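Side-chain contacts in CBS domain protein (Shewanella oneidensis, PDB 3LHH), which binds adenosine monophosphate between its two CBS domains and is part of a larger membrane protein that probably also binds flavin adenine dinucleotide: residues L47-S52 with L155-D160; L57-P62 with L107-L112; R68-S73 with Q96-S101; N117-S122 with M126-H131; M139-V142 with D148-G151. All blocks are in the same frame, centred on the assembly; numbering follows the deposited sequence.

From the N terminus, contact 1 closes the longest loop: strand 49-50 opens it and helix 155-163 ends it, so the other four contacts all nest inside. Contact 2 comes next, joining strand 57-58 to the connection that follows helix 94-102, and contact 3, between helices 63-71 and 94-102, is nested within it. Both belong largely to the first CBS half. Contacts 4 and 5 follow in series in the second half, tying strand 117-120 to helix 125-135 and closing the hairpin 139-143/149-154. Contacts 1, 4 and 5 reach one sheet and touch one another, whereas contacts 2 and 3 touch each other and lie across the chain's centre from contact 4.

Contact 1. Residues L47-S52 with L155-D160; sequences LMVPRS and LQDMMD. With AMP (adenosine monophosphate), chain B.
V49 and D157 come together beside the ribose of AMP, in the nucleotide cleft of a CBS pair, where strand 49-50, an edge of the four-stranded sheet, faces helix 155-163. The polar links run through AMP and water. The D157 carboxylate takes both ribose hydroxyls, one oxygen to each: AMP O3' donates to OD1 over 2.6 Å and AMP O2' to OD2 over a very short 2.5 Å. The side chain leaves the helix with CG beside its backbone N (chi1 -75°), which turns the carboxylate toward the sugar. T154, just before the helix, holds the D157 backbone N and also bonds AMP. With an asparagine here, one ribose hydroxyl would probably face an amide NH2 and lose its acceptor, and the sugar would be held less firmly. Apolar contacts frame the bonds. V49 divides its methyls, CG1 lying 3.9 Å from AMP N3 and CG2 3.7 Å from AMP O2'. Away from the sugar, L47 CD2 approaches M158 CE, a selenomethionine methyl, more closely than carbon atoms normally do, a separation best treated as doubtful. A water completes the join, donating to L47 O at 2.8 Å and to D157 OD2 at 2.5 Å.

Contact 2. Residues L57-P62 with L107-L112; sequences LDLNLP and LELVDL
L109 reaches from the loop between helix 94-102 and strand 117-120 to L59, in the turn that follows strand 57-58, and its side chain illustrates how a leucine is packed atom by atom. The first atom, CB, lies 3.8 Å from L59 CD2. The next, CG, comes to 3.7 Å from that same methyl, the closest approach of the two segments. At the fork, CD2 stays 3.9 Å from L59 CD2 and extends toward the strand, ending 4.5 Å from L57 CB. One methyl of L59, CD2, thus meets CB, CG and CD2 of L109, the two side chains crossing at a slant. L109 can present this flank because its CG stands anti to the backbone nitrogen (chi1 -166°), which sends the fork toward L57 and L59. The L59 methyl also brushes the start of V110, 3.9 Å from the V110 backbone N, while V110 itself lies on the surface.

The turn that delivers L59 is fixed by D58. Its OD1 accepts from N60 N at 2.7 Å, forming an Asx turn, with the donor 31° out of the carboxylate plane on the anti side; L61 N returns to D58 O in a type I turn. D58 OD1 is shared with the backbone N of N83. Beyond the pair, L57 and L109 both touch N66 of helix 63-71 and I92 of strand 88-93. The arrangement is that of the apolar core of a CBS motif, here closed at one end by the loop between helix 94-102 and strand 117-120.

Contact 3. Residues R68-S73 with Q96-S101; sequences RTVMQS and QLLSES
V70 meets L97 and L98, and through them the C-terminal part of helix 63-71 packs on helix 94-102. Methyl contacts make up most of the interface. V70 splits its two branches between neighbouring leucines: CG2 lies 4.0 Å from L97 CD1, while CG1 sits across the fork of L98, 4.1 Å from CD1 and 4.1 Å from CD2. V70 has CG1 anti to the backbone N (chi1 167°), which aims that methyl at L98. The V70 and L98 side chains pass alongside each other in opposite senses, so neither meets the other end-on.

A selenium contact is added at the surface. M71, present as selenomethionine, bends at its second and third torsions and brings SE to 4.1 Å from L98 CD2; since M71 occupies two conformers, this touch is less certain than those of V70.

Backbone bonding shapes the helix end beside V70. The chain leaves helical geometry at Q72, and S73 N bonds V70 O at 3.2 Å.

V70 also touches L57 and F78 of the adjoining sheet, and L97 rests on L67 and L107. Two helices meeting through branched aliphatic side chains over a three-stranded sheet are characteristic of a CBS motif, here the first of the pair.

Contact 4. Residues N117-S122 with M126-H131; sequences NFVPNS and MELLEH
V119 and H131 face each other inside a beta-alpha-beta unit, strand 117-120, helix 125-135 and strand 139-143, where the helix packs almost antiparallel to its first strand. The V119 methyl CG1 stands squarely over the imidazole: it is 3.8 Å from the ring centroid and 9° off the normal, a CH-pi contact made on the face. The ring is brought there because H131 holds its CG anti to the backbone N (chi1 178°), sending it out from the helix toward the strand. N117 approaches from another side. Its CB lies at the ring edge, near the plane, 3.9 Å from H131 CE1, and its amide is turned 77° against the imidazole, with ND2 4.1 Å from H131 CE1. One turn earlier on the helix, L128 CD1 takes the other V119 methyl, CG2, at 4.2 Å, so that V119 gives one methyl to each of two helix residues. Were H131 an alanine, V119 CG1 would probably lose its aromatic face and a gap would open beside N117.

Around this packing, V119 also touches V142 and H131 reaches V140, both on strand 139-143, which is hydrogen-bonded alongside strand 117-120. L128 in turn packs on M158, through which helix 125-135 meets helix 155-163.

Contact 5. Residues M139-V142 with D148-G151; sequences MVFV and DLKG
V142 and G151 form an antiparallel hydrogen-bonded pair, and backbone bonds make up the first shell. V142 N donates to G151 O over 3.0 Å, almost straight (174°). The V142 carbonyl oxygen then serves two amides: K150 N, at 2.7 Å and in the carbonyl plane, and G151 N, at 3.5 Å and weakly. With both K150 and G151 set against V142, the hairpin contains a classic beta bulge. Among the side chains, L149 sends CD1 to 3.7 Å from F141 CB, placed there by a CG anti to its backbone N (chi1 -178°). The F141 ring is turned so that G151 O lies near its plane, at the edge.

Farther out, F141 and L149 both rest on M88 of the first repeat's sheet, and the ring of F118 meets that of F141. On the other flank of strand 149-154, R51 NH1 bonds L149 O and R51 N pairs with K150 O. M139, at the start of strand 139-143, touches AMP.

The extra residue of the bulge lets one carbonyl hold two N-H groups unequally. The backbone angles at G151 would press any CB against K150 O, so the backbone shape at this position suits a residue without a side chain.

Contact 1. Residues L47-S52 with L155-D160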
# COMPACT_ATOMS: atom_id res chain seq x y z
N LEU A 47 -3.48 -12.44 7.37
CA LEU A 47 -3.53 -12.15 5.94
C LEU A 47 -2.74 -10.89 5.65
O LEU A 47 -2.49 -10.51 4.50
CB LEU A 47 -4.97 -11.97 5.47
CG LEU A 47 -5.99 -12.97 6.04
CD1 LEU A 47 -6.26 -12.70 7.51
CD2 LEU A 47 -7.29 -12.92 5.26
N MSE A 48 -2.33 -10.24 6.73
CA MSE A 48 -1.66 -8.96 6.67
C MSE A 48 -0.23 -9.05 6.17
O MSE A 48 0.49 -9.99 6.50
CB MSE A 48 -1.64 -8.39 8.08
CG MSE A 48 -1.25 -6.96 8.19
SE MSE A 48 -1.88 -6.34 9.90
CE MSE A 48 -0.77 -7.40 11.09
N VAL A 49 0.19 -8.06 5.38
CA VAL A 49 1.61 -7.81 5.20
C VAL A 49 2.08 -6.93 6.37
O VAL A 49 1.68 -5.78 6.46
CB VAL A 49 1.90 -7.06 3.88
CG1 VAL A 49 3.37 -6.65 3.80
CG2 VAL A 49 1.49 -7.91 2.66
N PRO A 50 2.91 -7.48 7.28
CA PRO A 50 3.37 -6.77 8.48
C PRO A 50 4.10 -5.48 8.11
O PRO A 50 4.76 -5.45 7.07
CB PRO A 50 4.37 -7.74 9.11
CG PRO A 50 4.19 -9.06 8.39
CD PRO A 50 3.69 -8.71 7.04
N ARG A 51 4.02 -4.46 8.95
CA ARG A 51 4.71 -3.20 8.66
C ARG A 51 6.20 -3.35 8.35
O ARG A 51 6.77 -2.55 7.62
CB ARG A 51 4.51 -2.19 9.79
CG ARG A 51 5.05 -2.63 11.12
CD ARG A 51 4.81 -1.57 12.19
NE ARG A 51 5.80 -0.48 12.15
CZ ARG A 51 5.46 0.80 12.25
NH1 ARG A 51 4.19 1.16 12.39
NH2 ARG A 51 6.40 1.73 12.21
N SER A 52 6.85 -4.38 8.90
CA SER A 52 8.28 -4.56 8.62
C SER A 52 8.54 -5.09 7.20
O SER A 52 9.64 -4.91 6.67
CB SER A 52 8.94 -5.47 9.66
OG SER A 52 8.45 -6.79 9.57
N LEU A 155 -6.15 -6.73 -1.93
CA LEU A 155 -7.28 -7.47 -2.48
C LEU A 155 -6.79 -8.84 -2.94
O LEU A 155 -7.42 -9.88 -2.66
CB LEU A 155 -7.87 -6.70 -3.66
CG LEU A 155 -8.97 -7.44 -4.42
CD1 LEU A 155 -10.19 -7.57 -3.55
CD2 LEU A 155 -9.29 -6.71 -5.72
N GLN A 156 -5.65 -8.85 -3.63
CA GLN A 156 -5.05 -10.08 -4.12
C GLN A 156 -4.94 -11.12 -3.01
O GLN A 156 -5.32 -12.27 -3.16
CB GLN A 156 -3.66 -9.80 -4.69
CG GLN A 156 -3.50 -10.08 -6.18
CD GLN A 156 -2.61 -11.28 -6.47
OE1 GLN A 156 -1.38 -11.22 -6.32
NE2 GLN A 156 -3.22 -12.38 -6.90
N ASP A 157 -4.38 -10.69 -1.88
CA ASP A 157 -4.21 -11.59 -0.75
C ASP A 157 -5.55 -12.02 -0.19
O ASP A 157 -5.71 -13.14 0.28
CB ASP A 157 -3.36 -10.94 0.34
CG ASP A 157 -1.89 -10.90 -0.03
OD1 ASP A 157 -1.52 -11.58 -1.01
OD2 ASP A 157 -1.10 -10.20 0.65
N MSE A 158 -6.51 -11.11 -0.21
CA MSE A 158 -7.85 -11.41 0.23
C MSE A 158 -8.54 -12.47 -0.64
O MSE A 158 -9.23 -13.34 -0.13
CB MSE A 158 -8.70 -10.15 0.28
CG MSE A 158 -8.44 -9.34 1.53
SE MSE A 158 -9.54 -9.96 3.02
CE MSE A 158 -9.30 -11.89 2.90
N MSE A 159 -8.34 -12.37 -1.95
CA MSE A 159 -8.92 -13.34 -2.87
C MSE A 159 -8.22 -14.69 -2.80
O MSE A 159 -8.87 -15.73 -2.88
CB MSE A 159 -8.88 -12.82 -4.30
CG MSE A 159 -9.93 -11.76 -4.55
SE MSE A 159 -9.87 -11.12 -6.37
CE MSE A 159 -7.95 -10.93 -6.67
N ASP A 160 -6.90 -14.67 -2.66
CA ASP A 160 -6.16 -15.92 -2.53
C ASP A 160 -6.63 -16.67 -1.31
O ASP A 160 -6.73 -17.90 -1.31
CB ASP A 160 -4.66 -15.67 -2.44
CG ASP A 160 -4.07 -15.16 -3.74
OD1 ASP A 160 -4.80 -15.12 -4.76
OD2 ASP A 160 -2.88 -14.81 -3.74
P AMP B . 2.22 -7.55 -6.53
O1P AMP B . 3.67 -7.83 -6.17
O2P AMP B . 1.95 -6.09 -6.75
O3P AMP B . 1.62 -8.47 -7.57
O5' AMP B . 1.49 -8.02 -5.19
C5' AMP B . 1.52 -9.40 -4.80
C4' AMP B . 1.58 -9.53 -3.28
O4' AMP B . 2.77 -8.93 -2.74
C3' AMP B . 0.44 -8.78 -2.58
O3' AMP B . -0.78 -9.54 -2.53
C2' AMP B . 1.03 -8.53 -1.21
O2' AMP B . 1.03 -9.79 -0.53
C1' AMP B . 2.49 -8.23 -1.52
N9 AMP B . 2.75 -6.78 -1.77
C8 AMP B . 2.24 -6.04 -2.78
N7 AMP B . 2.69 -4.77 -2.75
C5 AMP B . 3.51 -4.67 -1.69
C6 AMP B . 4.33 -3.60 -1.09
N6 AMP B . 4.37 -2.34 -1.62
N1 AMP B . 5.06 -3.92 -0.00
C2 AMP B . 5.04 -5.16 0.53
N3 AMP B . 4.31 -6.18 0.04
C4 AMP B . 3.54 -5.99 -1.05
O HOH W 1 -2.27 -8.75 2.33

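Contact 2. Residues L57-P62 with L107-L112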
# COMPACT_ATOMS: atom_id res chain seq x y z
N LEU A 57 7.70 4.14 -0.58
CA LEU A 57 8.43 5.30 -1.09
C LEU A 57 8.37 6.48 -0.11
O LEU A 57 7.40 6.64 0.62
CB LEU A 57 7.87 5.70 -2.45
CG LEU A 57 7.78 4.58 -3.50
CD1 LEU A 57 7.40 5.16 -4.85
CD2 LEU A 57 9.07 3.81 -3.60
N ASP A 58 9.43 7.29 -0.08
CA ASP A 58 9.53 8.40 0.88
C ASP A 58 9.60 9.71 0.12
O ASP A 58 10.53 9.97 -0.65
CB ASP A 58 10.75 8.21 1.80
CG ASP A 58 10.80 9.20 2.98
OD1 ASP A 58 10.26 10.33 2.89
OD2 ASP A 58 11.41 8.85 4.01
N LEU A 59 8.58 10.52 0.30
CA LEU A 59 8.51 11.82 -0.34
C LEU A 59 9.62 12.74 0.11
O LEU A 59 9.88 13.74 -0.55
CB LEU A 59 7.17 12.48 -0.03
CG LEU A 59 5.98 11.91 -0.76
CD1 LEU A 59 4.73 12.66 -0.36
CD2 LEU A 59 6.22 11.99 -2.26
N ASN A 60 10.24 12.45 1.26
CA ASN A 60 11.37 13.27 1.73
C ASN A 60 12.72 12.83 1.16
O ASN A 60 13.75 13.46 1.44
CB ASN A 60 11.43 13.32 3.27
CG ASN A 60 10.29 14.18 3.88
OD1 ASN A 60 9.86 13.94 5.01
ND2 ASN A 60 9.81 15.16 3.12
N LEU A 61 12.70 11.76 0.36
CA LEU A 61 13.89 11.27 -0.33
C LEU A 61 13.91 11.78 -1.76
O LEU A 61 12.87 12.15 -2.29
CB LEU A 61 13.95 9.75 -0.34
CG LEU A 61 14.14 9.05 0.99
CD1 LEU A 61 14.30 7.55 0.76
CD2 LEU A 61 15.37 9.65 1.74
N PRO A 62 15.10 11.79 -2.39
CA PRO A 62 15.25 12.22 -3.79
C PRO A 62 14.43 11.31 -4.73
O PRO A 62 14.30 10.11 -4.46
CB PRO A 62 16.75 12.03 -4.07
CG PRO A 62 17.39 11.78 -2.77
CD PRO A 62 16.36 11.24 -1.86
N LEU A 107 8.59 15.63 -13.48
CA LEU A 107 7.90 14.71 -12.60
C LEU A 107 8.15 15.02 -11.13
O LEU A 107 9.30 15.07 -10.69
CB LEU A 107 8.36 13.28 -12.90
CG LEU A 107 7.73 12.13 -12.12
CD1 LEU A 107 6.23 12.17 -12.30
CD2 LEU A 107 8.29 10.79 -12.60
N GLU A 108 7.08 15.24 -10.38
CA GLU A 108 7.19 15.37 -8.93
C GLU A 108 6.39 14.24 -8.30
O GLU A 108 5.21 14.09 -8.57
CB GLU A 108 6.69 16.74 -8.45
CG GLU A 108 7.19 17.96 -9.24
CD GLU A 108 8.64 18.35 -8.94
OE1 GLU A 108 9.05 18.28 -7.76
OE2 GLU A 108 9.37 18.75 -9.88
N LEU A 109 7.05 13.46 -7.45
CA LEU A 109 6.45 12.27 -6.87
C LEU A 109 5.09 12.52 -6.23
O LEU A 109 4.16 11.71 -6.36
CB LEU A 109 7.40 11.67 -5.84
CG LEU A 109 7.03 10.25 -5.42
CD1 LEU A 109 6.72 9.44 -6.65
CD2 LEU A 109 8.15 9.61 -4.61
N VAL A 110 4.97 13.65 -5.54
CA VAL A 110 3.77 13.93 -4.77
C VAL A 110 2.55 14.04 -5.68
O VAL A 110 1.41 13.92 -5.23
CB VAL A 110 3.93 15.22 -3.91
CG1 VAL A 110 4.14 16.43 -4.81
CG2 VAL A 110 2.73 15.42 -3.01
N ASP A 111 2.80 14.26 -6.97
CA ASP A 111 1.73 14.45 -7.94
C ASP A 111 1.07 13.13 -8.36
O ASP A 111 -0.04 13.13 -8.90
CB ASP A 111 2.28 15.17 -9.17
CG ASP A 111 2.63 16.63 -8.89
OD1 ASP A 111 2.23 17.16 -7.82
OD2 ASP A 111 3.30 17.26 -9.74
N LEU A 112 1.74 12.01 -8.12
CA LEU A 112 1.20 10.73 -8.52
C LEU A 112 0.55 10.00 -7.34
O LEU A 112 -0.00 8.91 -7.51
CB LEU A 112 2.28 9.84 -9.16
CG LEU A 112 2.82 10.30 -10.52
CD1 LEU A 112 3.65 11.56 -10.35
CD2 LEU A 112 3.64 9.21 -11.19

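Contact 3. Residues R68-S73 with Q96-S101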
# COMPACT_ATOMS: atom_id res chain seq x y z
N ARG A 68 14.86 3.88 -7.63
CA ARG A 68 15.65 2.67 -7.40
C ARG A 68 14.91 1.66 -6.52
O ARG A 68 14.98 0.45 -6.75
CB ARG A 68 17.02 3.00 -6.79
CG ARG A 68 18.00 3.65 -7.77
CD ARG A 68 19.35 3.97 -7.11
NE ARG A 68 19.69 5.37 -7.35
CZ ARG A 68 19.77 6.31 -6.41
NH1 ARG A 68 20.07 7.56 -6.75
NH2 ARG A 68 19.57 6.01 -5.13
N THR A 69 14.22 2.17 -5.51
CA THR A 69 13.37 1.31 -4.68
C THR A 69 12.36 0.59 -5.57
O THR A 69 12.10 -0.60 -5.44
CB THR A 69 12.59 2.13 -3.62
OG1 THR A 69 13.51 2.81 -2.76
CG2 THR A 69 11.71 1.20 -2.79
N VAL A 70 11.77 1.32 -6.50
CA VAL A 70 10.75 0.71 -7.35
C VAL A 70 11.36 -0.34 -8.30
O VAL A 70 10.83 -1.44 -8.48
CB VAL A 70 9.97 1.78 -8.13
CG1 VAL A 70 9.14 1.13 -9.22
CG2 VAL A 70 9.06 2.58 -7.15
N MSE A 71 12.50 0.01 -8.89
CA MSE A 71 13.20 -0.86 -9.84
C MSE A 71 13.69 -2.14 -9.21
O MSE A 71 13.94 -3.12 -9.89
CB MSE A 71 14.40 -0.13 -10.43
CG MSE A 71 14.04 0.81 -11.56
SE MSE A 71 12.82 -0.06 -12.80
CE MSE A 71 13.89 -1.60 -13.32
N GLN A 72 13.85 -2.14 -7.89
CA GLN A 72 14.38 -3.31 -7.20
C GLN A 72 13.30 -4.15 -6.54
O GLN A 72 13.57 -5.00 -5.68
CB GLN A 72 15.46 -2.89 -6.18
CG GLN A 72 16.69 -2.29 -6.88
CD GLN A 72 17.79 -1.86 -5.92
OE1 GLN A 72 18.05 -0.68 -5.76
NE2 GLN A 72 18.44 -2.84 -5.28
N SER A 73 12.07 -3.93 -6.98
CA SER A 73 10.91 -4.64 -6.45
C SER A 73 9.97 -5.04 -7.59
O SER A 73 9.89 -4.35 -8.60
CB SER A 73 10.18 -3.73 -5.45
OG SER A 73 8.95 -4.31 -5.08
N GLN A 96 2.83 3.87 -13.45
CA GLN A 96 2.66 5.27 -13.75
C GLN A 96 3.97 6.02 -13.53
O GLN A 96 4.37 6.84 -14.36
CB GLN A 96 1.56 5.88 -12.90
CG GLN A 96 1.27 7.33 -13.26
CD GLN A 96 0.21 7.98 -12.38
OE1 GLN A 96 -0.24 7.40 -11.38
NE2 GLN A 96 -0.20 9.19 -12.74
N LEU A 97 4.63 5.72 -12.42
CA LEU A 97 5.84 6.42 -12.04
C LEU A 97 6.87 6.18 -13.14
O LEU A 97 7.50 7.10 -13.65
CB LEU A 97 6.36 5.84 -10.73
CG LEU A 97 7.07 6.76 -9.75
CD1 LEU A 97 8.04 5.95 -8.96
CD2 LEU A 97 7.77 7.90 -10.46
N LEU A 98 7.03 4.91 -13.49
CA LEU A 98 8.01 4.52 -14.48
C LEU A 98 7.61 5.02 -15.85
O LEU A 98 8.44 5.52 -16.60
CB LEU A 98 8.13 3.02 -14.53
CG LEU A 98 8.55 2.43 -13.20
CD1 LEU A 98 8.42 0.93 -13.29
CD2 LEU A 98 9.98 2.86 -12.86
N SER A 99 6.32 4.88 -16.17
CA SER A 99 5.81 5.39 -17.44
C SER A 99 6.23 6.84 -17.58
O SER A 99 6.88 7.20 -18.56
CB SER A 99 4.29 5.30 -17.52
OG SER A 99 3.86 3.97 -17.71
N GLU A 100 5.86 7.65 -16.60
CA GLU A 100 6.10 9.09 -16.65
C GLU A 100 7.56 9.46 -16.41
O GLU A 100 7.92 10.63 -16.51
CB GLU A 100 5.26 9.79 -15.60
CG GLU A 100 3.78 9.81 -15.90
CD GLU A 100 3.05 10.78 -15.02
OE1 GLU A 100 1.80 10.83 -15.08
OE2 GLU A 100 3.73 11.49 -14.25
N SER A 101 8.38 8.49 -16.06
CA SER A 101 9.80 8.75 -15.89
C SER A 101 10.48 8.51 -17.22
O SER A 101 11.20 9.36 -17.73
CB SER A 101 10.39 7.84 -14.83
OG SER A 101 11.62 8.36 -14.38

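Contact 4. Residues N117-S122 with M126-H131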
# COMPACT_ATOMS: atom_id res chain seq x y z
N ASN A 117 -6.84 4.14 2.10
CA ASN A 117 -7.78 3.96 3.19
C ASN A 117 -7.19 3.20 4.36
O ASN A 117 -6.41 2.27 4.18
CB ASN A 117 -9.07 3.30 2.71
CG ASN A 117 -9.93 4.25 1.91
OD1 ASN A 117 -9.82 5.47 2.05
ND2 ASN A 117 -10.77 3.70 1.04
N PHE A 118 -7.56 3.62 5.55
CA PHE A 118 -7.16 2.95 6.77
C PHE A 118 -8.35 2.20 7.36
O PHE A 118 -9.49 2.64 7.24
CB PHE A 118 -6.68 3.97 7.79
CG PHE A 118 -5.41 4.66 7.39
CD1 PHE A 118 -5.44 5.76 6.55
CD2 PHE A 118 -4.18 4.21 7.86
CE1 PHE A 118 -4.27 6.41 6.18
CE2 PHE A 118 -3.01 4.85 7.50
CZ PHE A 118 -3.05 5.95 6.66
N VAL A 119 -8.08 1.06 7.98
CA VAL A 119 -9.11 0.33 8.70
C VAL A 119 -8.57 -0.18 10.03
O VAL A 119 -7.37 -0.42 10.16
CB VAL A 119 -9.60 -0.85 7.88
CG1 VAL A 119 -10.23 -0.35 6.58
CG2 VAL A 119 -8.46 -1.82 7.61
N PRO A 120 -9.45 -0.34 11.03
CA PRO A 120 -9.02 -0.84 12.33
C PRO A 120 -8.64 -2.30 12.24
O PRO A 120 -9.23 -3.04 11.45
CB PRO A 120 -10.28 -0.71 13.21
CG PRO A 120 -11.32 -0.05 12.35
CD PRO A 120 -10.92 -0.21 10.94
N ASN A 121 -7.70 -2.74 13.07
CA ASN A 121 -7.35 -4.15 13.13
C ASN A 121 -8.44 -4.99 13.80
O ASN A 121 -8.30 -6.20 13.97
CB ASN A 121 -6.01 -4.35 13.84
CG ASN A 121 -6.08 -4.14 15.35
OD1 ASN A 121 -7.07 -3.62 15.88
ND2 ASN A 121 -5.02 -4.54 16.05
N SER A 122 -9.54 -4.34 14.17
CA SER A 122 -10.66 -5.01 14.82
C SER A 122 -11.75 -5.45 13.81
O SER A 122 -12.80 -5.97 14.19
CB SER A 122 -11.27 -4.09 15.89
OG SER A 122 -12.09 -3.10 15.30
N MSE A 126 -15.21 -10.73 7.03
CA MSE A 126 -16.31 -10.32 6.15
C MSE A 126 -16.29 -8.81 6.00
O MSE A 126 -16.33 -8.28 4.89
CB MSE A 126 -17.67 -10.76 6.72
CG MSE A 126 -18.37 -11.87 5.95
SE MSE A 126 -18.80 -11.50 4.06
CE MSE A 126 -20.41 -10.40 4.29
N GLU A 127 -16.22 -8.12 7.13
CA GLU A 127 -16.19 -6.66 7.14
C GLU A 127 -15.05 -6.11 6.28
O GLU A 127 -15.22 -5.13 5.57
CB GLU A 127 -16.07 -6.16 8.58
CG GLU A 127 -17.22 -6.60 9.47
CD GLU A 127 -16.99 -6.30 10.94
OE1 GLU A 127 -17.90 -5.76 11.59
OE2 GLU A 127 -15.88 -6.61 11.44
N LEU A 128 -13.90 -6.76 6.34
CA LEU A 128 -12.77 -6.34 5.52
C LEU A 128 -13.07 -6.58 4.03
O LEU A 128 -12.88 -5.69 3.19
CB LEU A 128 -11.51 -7.11 5.93
CG LEU A 128 -10.23 -6.68 5.23
CD1 LEU A 128 -9.93 -5.21 5.53
CD2 LEU A 128 -9.09 -7.55 5.69
N LEU A 129 -13.54 -7.78 3.72
CA LEU A 129 -13.98 -8.13 2.38
C LEU A 129 -14.95 -7.10 1.79
O LEU A 129 -14.77 -6.63 0.66
CB LEU A 129 -14.67 -9.48 2.41
CG LEU A 129 -14.01 -10.63 1.66
CD1 LEU A 129 -12.68 -10.93 2.30
CD2 LEU A 129 -14.91 -11.82 1.73
N GLU A 130 -15.99 -6.77 2.55
CA GLU A 130 -16.96 -5.79 2.10
C GLU A 130 -16.35 -4.40 1.91
O GLU A 130 -16.75 -3.69 0.98
CB GLU A 130 -18.16 -5.69 3.05
CG GLU A 130 -19.35 -6.46 2.53
CD GLU A 130 -19.56 -6.27 1.02
OE1 GLU A 130 -19.67 -5.10 0.56
OE2 GLU A 130 -19.60 -7.29 0.30
N HIS A 131 -15.41 -4.03 2.78
CA HIS A 131 -14.70 -2.76 2.61
C HIS A 131 -13.97 -2.74 1.25
O HIS A 131 -14.03 -1.74 0.53
CB HIS A 131 -13.73 -2.48 3.77
CG HIS A 131 -12.96 -1.20 3.61
ND1 HIS A 131 -11.78 -1.12 2.89
CD2 HIS A 131 -13.21 0.06 4.05
CE1 HIS A 131 -11.34 0.13 2.90
NE2 HIS A 131 -12.20 0.86 3.59

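Contact 5. Residues M139-V142 with D148-G151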
# COMPACT_ATOMS: atom_id res chain seq x y z
N MSE A 139 -5.40 -2.00 -2.14
CA MSE A 139 -4.58 -2.02 -0.93
C MSE A 139 -5.23 -1.19 0.19
O MSE A 139 -5.70 -0.08 -0.06
CB MSE A 139 -3.22 -1.43 -1.32
CG MSE A 139 -2.21 -1.27 -0.23
SE MSE A 139 -0.48 -0.74 -1.05
CE MSE A 139 -0.03 -2.40 -1.97
N VAL A 140 -5.28 -1.72 1.41
CA VAL A 140 -5.75 -0.96 2.57
C VAL A 140 -4.74 -1.06 3.70
O VAL A 140 -4.05 -2.08 3.85
CB VAL A 140 -7.13 -1.44 3.10
CG1 VAL A 140 -8.21 -1.33 2.02
CG2 VAL A 140 -7.02 -2.86 3.62
N PHE A 141 -4.64 0.00 4.49
CA PHE A 141 -3.75 0.03 5.64
C PHE A 141 -4.50 -0.30 6.92
O PHE A 141 -5.63 0.14 7.14
CB PHE A 141 -3.07 1.39 5.76
CG PHE A 141 -2.22 1.75 4.57
CD1 PHE A 141 -1.17 0.94 4.18
CD2 PHE A 141 -2.47 2.91 3.85
CE1 PHE A 141 -0.39 1.27 3.08
CE2 PHE A 141 -1.68 3.25 2.76
CZ PHE A 141 -0.65 2.43 2.37
N VAL A 142 -3.86 -1.09 7.78
CA VAL A 142 -4.46 -1.52 9.02
C VAL A 142 -3.75 -0.90 10.22
O VAL A 142 -2.52 -0.94 10.31
CB VAL A 142 -4.39 -3.05 9.12
CG1 VAL A 142 -5.06 -3.52 10.40
CG2 VAL A 142 -5.05 -3.69 7.89
N ASP A 148 -1.75 3.31 15.43
CA ASP A 148 -0.46 3.02 14.80
C ASP A 148 -0.61 1.99 13.68
O ASP A 148 -1.39 1.04 13.78
CB ASP A 148 0.55 2.54 15.83
CG ASP A 148 0.91 3.59 16.88
OD1 ASP A 148 1.01 3.18 18.05
OD2 ASP A 148 1.14 4.79 16.55
N LEU A 149 0.14 2.17 12.60
CA LEU A 149 0.11 1.25 11.48
C LEU A 149 0.65 -0.13 11.87
O LEU A 149 1.74 -0.24 12.41
CB LEU A 149 0.92 1.81 10.33
CG LEU A 149 0.90 0.93 9.09
CD1 LEU A 149 -0.31 1.30 8.26
CD2 LEU A 149 2.16 1.15 8.32
N LYS A 150 -0.12 -1.18 11.57
CA LYS A 150 0.27 -2.56 11.88
C LYS A 150 0.69 -3.32 10.62
O LYS A 150 1.36 -4.34 10.70
CB LYS A 150 -0.91 -3.32 12.52
CG LYS A 150 -1.03 -3.15 14.02
CD LYS A 150 0.18 -3.76 14.73
CE LYS A 150 0.76 -2.80 15.78
NZ LYS A 150 2.26 -2.64 15.68
N GLY A 151 0.25 -2.84 9.47
CA GLY A 151 0.51 -3.54 8.23
C GLY A 151 -0.45 -3.14 7.13
O GLY A 151 -1.15 -2.14 7.25